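Local structure of ketosynthase (Streptomyces sp. MSC090213JE08, 6KXD) at residues C65-G77 against K83-S95. The protein is probably the chain length factor that partners the ketosynthase in a highly reducing type II polyketide synthase. Numbering follows the deposited sequence.
Sequences CTVPGFDIQEQLG and KMDRLTALALVAS
Phe70, Ile72 and Leu76 pack on Arg86, Ala89, Leu90 and Val93 in a largely apolar contact without cross-segment hydrogen bonds, where a loop and the short helix 72-76 cover one side of helix 86-99 in the thiolase fold of the beta-ketoacyl synthase N-terminal domain. The axes of the helical segments 72-76 and 86-95 run in nearly the same direction, 26° apart. Leading into helix 72-76, the loop drops the Phe70 side chain onto helix 86-99, with CG anti to the backbone N (chi1 -170°). Leu90 CD2 sits over one face of the ring in a CH-pi contact, 3.9 Å from the Phe70 centroid, and also touches Val67 CG2. Val93 CG2 meets the ring edge at CE1, 3.7 Å away, while Ala89 CB lies at the edge in the ring plane. The guanidinium of Arg86 stands almost perpendicular to the ring, 86° between planes, and lays its own face on Phe70 CD2. The Arg86 chain, extended from CG to NE, carries the group here, where NH2 forms a salt bridge with Glu231 of strand 229-240; the same carboxylate oxygen accepts from Val67 N, linking loop and helix. With Phe70 replaced by an alanine, Leu90 CD2 and Val93 CG2 would probably face a gap, and the Arg86 guanidinium would lose the ring edge against its face. Ile72 CG1 presses on Ala89 CB at 3.6 Å, a small side chain that allows close approach. The Leu76 side chain crosses that of Met84, bent at its last torsion, at about a right angle, and Leu76 CD1 touches Met84 SD at 3.6 Å.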
# COMPACT_ATOMS: atom_id res chain seq x y z
N CYS B 65 3.68 25.60 -2.82
CA CYS B 65 4.72 25.37 -1.88
C CYS B 65 5.57 24.21 -2.37
O CYS B 65 5.45 23.07 -1.89
CB CYS B 65 4.16 25.11 -0.48
SG CYS B 65 3.10 26.45 0.12
N THR B 66 6.40 24.51 -3.36
CA THR B 66 7.32 23.54 -3.91
C THR B 66 8.59 23.55 -3.06
O THR B 66 8.88 24.51 -2.30
CB THR B 66 7.65 23.84 -5.38
OG1 THR B 66 7.84 25.24 -5.44
CG2 THR B 66 6.58 23.42 -6.37
N VAL B 67 9.37 22.49 -3.22
CA VAL B 67 10.69 22.42 -2.65
C VAL B 67 11.57 23.40 -3.43
O VAL B 67 11.76 23.20 -4.60
CB VAL B 67 11.28 21.00 -2.72
CG1 VAL B 67 12.62 20.95 -2.06
CG2 VAL B 67 10.38 19.97 -2.08
N PRO B 68 12.12 24.44 -2.80
CA PRO B 68 12.94 25.42 -3.52
C PRO B 68 14.29 24.78 -3.88
O PRO B 68 14.87 24.02 -3.07
CB PRO B 68 13.13 26.52 -2.49
CG PRO B 68 13.18 25.76 -1.18
CD PRO B 68 12.09 24.70 -1.35
N GLY B 69 14.76 25.05 -5.10
CA GLY B 69 16.10 24.66 -5.52
C GLY B 69 16.20 23.16 -5.74
O GLY B 69 17.25 22.57 -5.54
N PHE B 70 15.08 22.52 -6.10
CA PHE B 70 15.08 21.07 -6.21
C PHE B 70 15.16 20.65 -7.67
O PHE B 70 14.22 20.83 -8.38
CB PHE B 70 13.83 20.42 -5.60
CG PHE B 70 13.96 18.92 -5.50
CD1 PHE B 70 14.73 18.35 -4.50
CD2 PHE B 70 13.36 18.09 -6.42
CE1 PHE B 70 14.86 16.97 -4.39
CE2 PHE B 70 13.51 16.71 -6.33
CZ PHE B 70 14.26 16.15 -5.32
N ASP B 71 16.30 20.09 -8.07
CA ASP B 71 16.45 19.59 -9.42
C ASP B 71 16.94 18.15 -9.31
O ASP B 71 17.92 17.89 -8.63
CB ASP B 71 17.42 20.44 -10.25
CG ASP B 71 17.72 19.83 -11.61
OD1 ASP B 71 16.93 20.08 -12.53
OD2 ASP B 71 18.64 19.01 -11.71
N ILE B 72 16.23 17.25 -9.97
CA ILE B 72 16.41 15.86 -9.74
C ILE B 72 17.85 15.48 -10.08
O ILE B 72 18.51 14.82 -9.28
CB ILE B 72 15.37 15.05 -10.52
CG1 ILE B 72 13.98 15.31 -9.93
CG2 ILE B 72 15.74 13.58 -10.59
CD1 ILE B 72 12.86 14.69 -10.74
N GLN B 73 18.32 15.94 -11.23
CA GLN B 73 19.63 15.45 -11.73
C GLN B 73 20.75 16.10 -10.93
O GLN B 73 21.77 15.47 -10.69
CB GLN B 73 19.69 15.64 -13.25
CG GLN B 73 18.82 14.64 -13.99
CD GLN B 73 19.27 14.41 -15.41
OE1 GLN B 73 19.41 15.36 -16.17
NE2 GLN B 73 19.46 13.14 -15.79
N GLU B 74 20.54 17.34 -10.48
CA GLU B 74 21.46 18.06 -9.64
C GLU B 74 21.63 17.32 -8.31
O GLU B 74 22.74 17.20 -7.80
CB GLU B 74 20.96 19.48 -9.40
CG GLU B 74 21.93 20.33 -8.62
CD GLU B 74 21.51 21.78 -8.46
OE1 GLU B 74 22.30 22.56 -7.92
OE2 GLU B 74 20.38 22.12 -8.88
N GLN B 75 20.52 16.87 -7.74
CA GLN B 75 20.54 16.15 -6.49
C GLN B 75 21.04 14.71 -6.65
O GLN B 75 21.76 14.26 -5.77
CB GLN B 75 19.13 16.19 -5.87
CG GLN B 75 18.76 17.60 -5.43
CD GLN B 75 19.67 18.08 -4.32
OE1 GLN B 75 19.95 17.35 -3.38
NE2 GLN B 75 20.15 19.31 -4.44
N LEU B 76 20.63 14.00 -7.71
CA LEU B 76 20.81 12.57 -7.73
C LEU B 76 21.79 12.13 -8.82
O LEU B 76 22.08 10.97 -8.90
CB LEU B 76 19.46 11.90 -7.95
CG LEU B 76 18.52 12.07 -6.76
CD1 LEU B 76 17.15 11.52 -7.12
CD2 LEU B 76 19.10 11.35 -5.56
N GLY B 77 22.29 13.09 -9.58
CA GLY B 77 23.25 12.79 -10.60
C GLY B 77 22.58 12.29 -11.87
O GLY B 77 21.36 12.29 -12.04
N LYS B 83 14.18 10.32 -16.50
CA LYS B 83 12.76 9.99 -16.56
C LYS B 83 12.18 9.79 -15.15
O LYS B 83 11.02 9.38 -14.99
CB LYS B 83 12.59 8.69 -17.35
CG LYS B 83 13.08 8.73 -18.79
CD LYS B 83 12.83 10.06 -19.40
CE LYS B 83 12.61 10.05 -20.90
NZ LYS B 83 11.90 11.30 -21.29
N MET B 84 13.00 10.04 -14.13
CA MET B 84 12.62 9.78 -12.75
C MET B 84 11.49 10.72 -12.34
O MET B 84 11.55 11.93 -12.54
CB MET B 84 13.78 9.98 -11.79
CG MET B 84 13.38 9.79 -10.34
SD MET B 84 14.77 9.89 -9.24
CE MET B 84 15.73 8.46 -9.76
N ASP B 85 10.49 10.15 -11.69
CA ASP B 85 9.40 10.96 -11.18
C ASP B 85 9.87 11.73 -9.94
O ASP B 85 10.72 11.29 -9.14
CB ASP B 85 8.18 10.11 -10.85
CG ASP B 85 8.51 9.06 -9.81
OD1 ASP B 85 9.43 8.26 -10.04
OD2 ASP B 85 7.87 9.10 -8.73
N ARG B 86 9.25 12.88 -9.73
CA ARG B 86 9.62 13.75 -8.68
C ARG B 86 9.38 13.06 -7.33
O ARG B 86 10.16 13.24 -6.44
CB ARG B 86 8.86 15.04 -8.86
CG ARG B 86 9.23 16.13 -7.87
CD ARG B 86 8.47 17.36 -8.31
NE ARG B 86 8.76 18.49 -7.48
CZ ARG B 86 9.81 19.29 -7.63
NH1 ARG B 86 10.66 19.08 -8.62
NH2 ARG B 86 10.01 20.27 -6.77
N LEU B 87 8.32 12.25 -7.22
CA LEU B 87 7.97 11.60 -5.97
C LEU B 87 9.14 10.73 -5.54
O LEU B 87 9.69 10.89 -4.42
CB LEU B 87 6.70 10.78 -6.14
CG LEU B 87 6.34 9.92 -4.93
CD1 LEU B 87 6.05 10.82 -3.73
CD2 LEU B 87 5.17 9.02 -5.24
N THR B 88 9.60 9.90 -6.47
CA THR B 88 10.72 9.05 -6.20
C THR B 88 11.92 9.89 -5.83
O THR B 88 12.66 9.54 -4.88
CB THR B 88 11.05 8.11 -7.35
OG1 THR B 88 10.03 7.14 -7.51
CG2 THR B 88 12.38 7.40 -7.13
N ALA B 89 12.16 10.95 -6.59
CA ALA B 89 13.34 11.78 -6.36
C ALA B 89 13.30 12.36 -4.95
O ALA B 89 14.30 12.36 -4.24
CB ALA B 89 13.42 12.88 -7.37
N LEU B 90 12.12 12.83 -4.54
CA LEU B 90 12.04 13.41 -3.21
C LEU B 90 12.36 12.38 -2.13
O LEU B 90 13.01 12.71 -1.11
CB LEU B 90 10.63 13.92 -2.99
CG LEU B 90 10.29 15.17 -3.80
CD1 LEU B 90 8.79 15.33 -3.77
CD2 LEU B 90 11.00 16.39 -3.29
N ALA B 91 11.81 11.17 -2.29
CA ALA B 91 12.02 10.08 -1.37
C ALA B 91 13.51 9.76 -1.32
O ALA B 91 14.06 9.51 -0.23
CB ALA B 91 11.26 8.85 -1.77
N LEU B 92 14.15 9.76 -2.50
CA LEU B 92 15.58 9.33 -2.54
C LEU B 92 16.44 10.36 -1.82
O LEU B 92 17.32 9.96 -1.06
CB LEU B 92 16.08 9.12 -3.96
CG LEU B 92 15.44 7.94 -4.70
CD1 LEU B 92 16.03 7.77 -6.09
CD2 LEU B 92 15.54 6.67 -3.92
N VAL B 93 16.17 11.63 -2.09
CA VAL B 93 16.94 12.68 -1.47
C VAL B 93 16.69 12.63 0.03
O VAL B 93 17.60 12.69 0.81
CB VAL B 93 16.64 14.07 -2.05
CG1 VAL B 93 17.39 15.13 -1.24
CG2 VAL B 93 17.03 14.15 -3.51
N ALA B 94 15.45 12.35 0.42
CA ALA B 94 15.19 12.28 1.83
C ALA B 94 15.95 11.10 2.45
O ALA B 94 16.43 11.18 3.59
CB ALA B 94 13.72 12.19 2.10
N SER B 95 16.02 9.97 1.71
CA SER B 95 16.65 8.76 2.22
C SER B 95 18.13 9.03 2.50
O SER B 95 18.64 8.47 3.43
CB SER B 95 16.48 7.55 1.34
OG SER B 95 17.19 7.62 0.13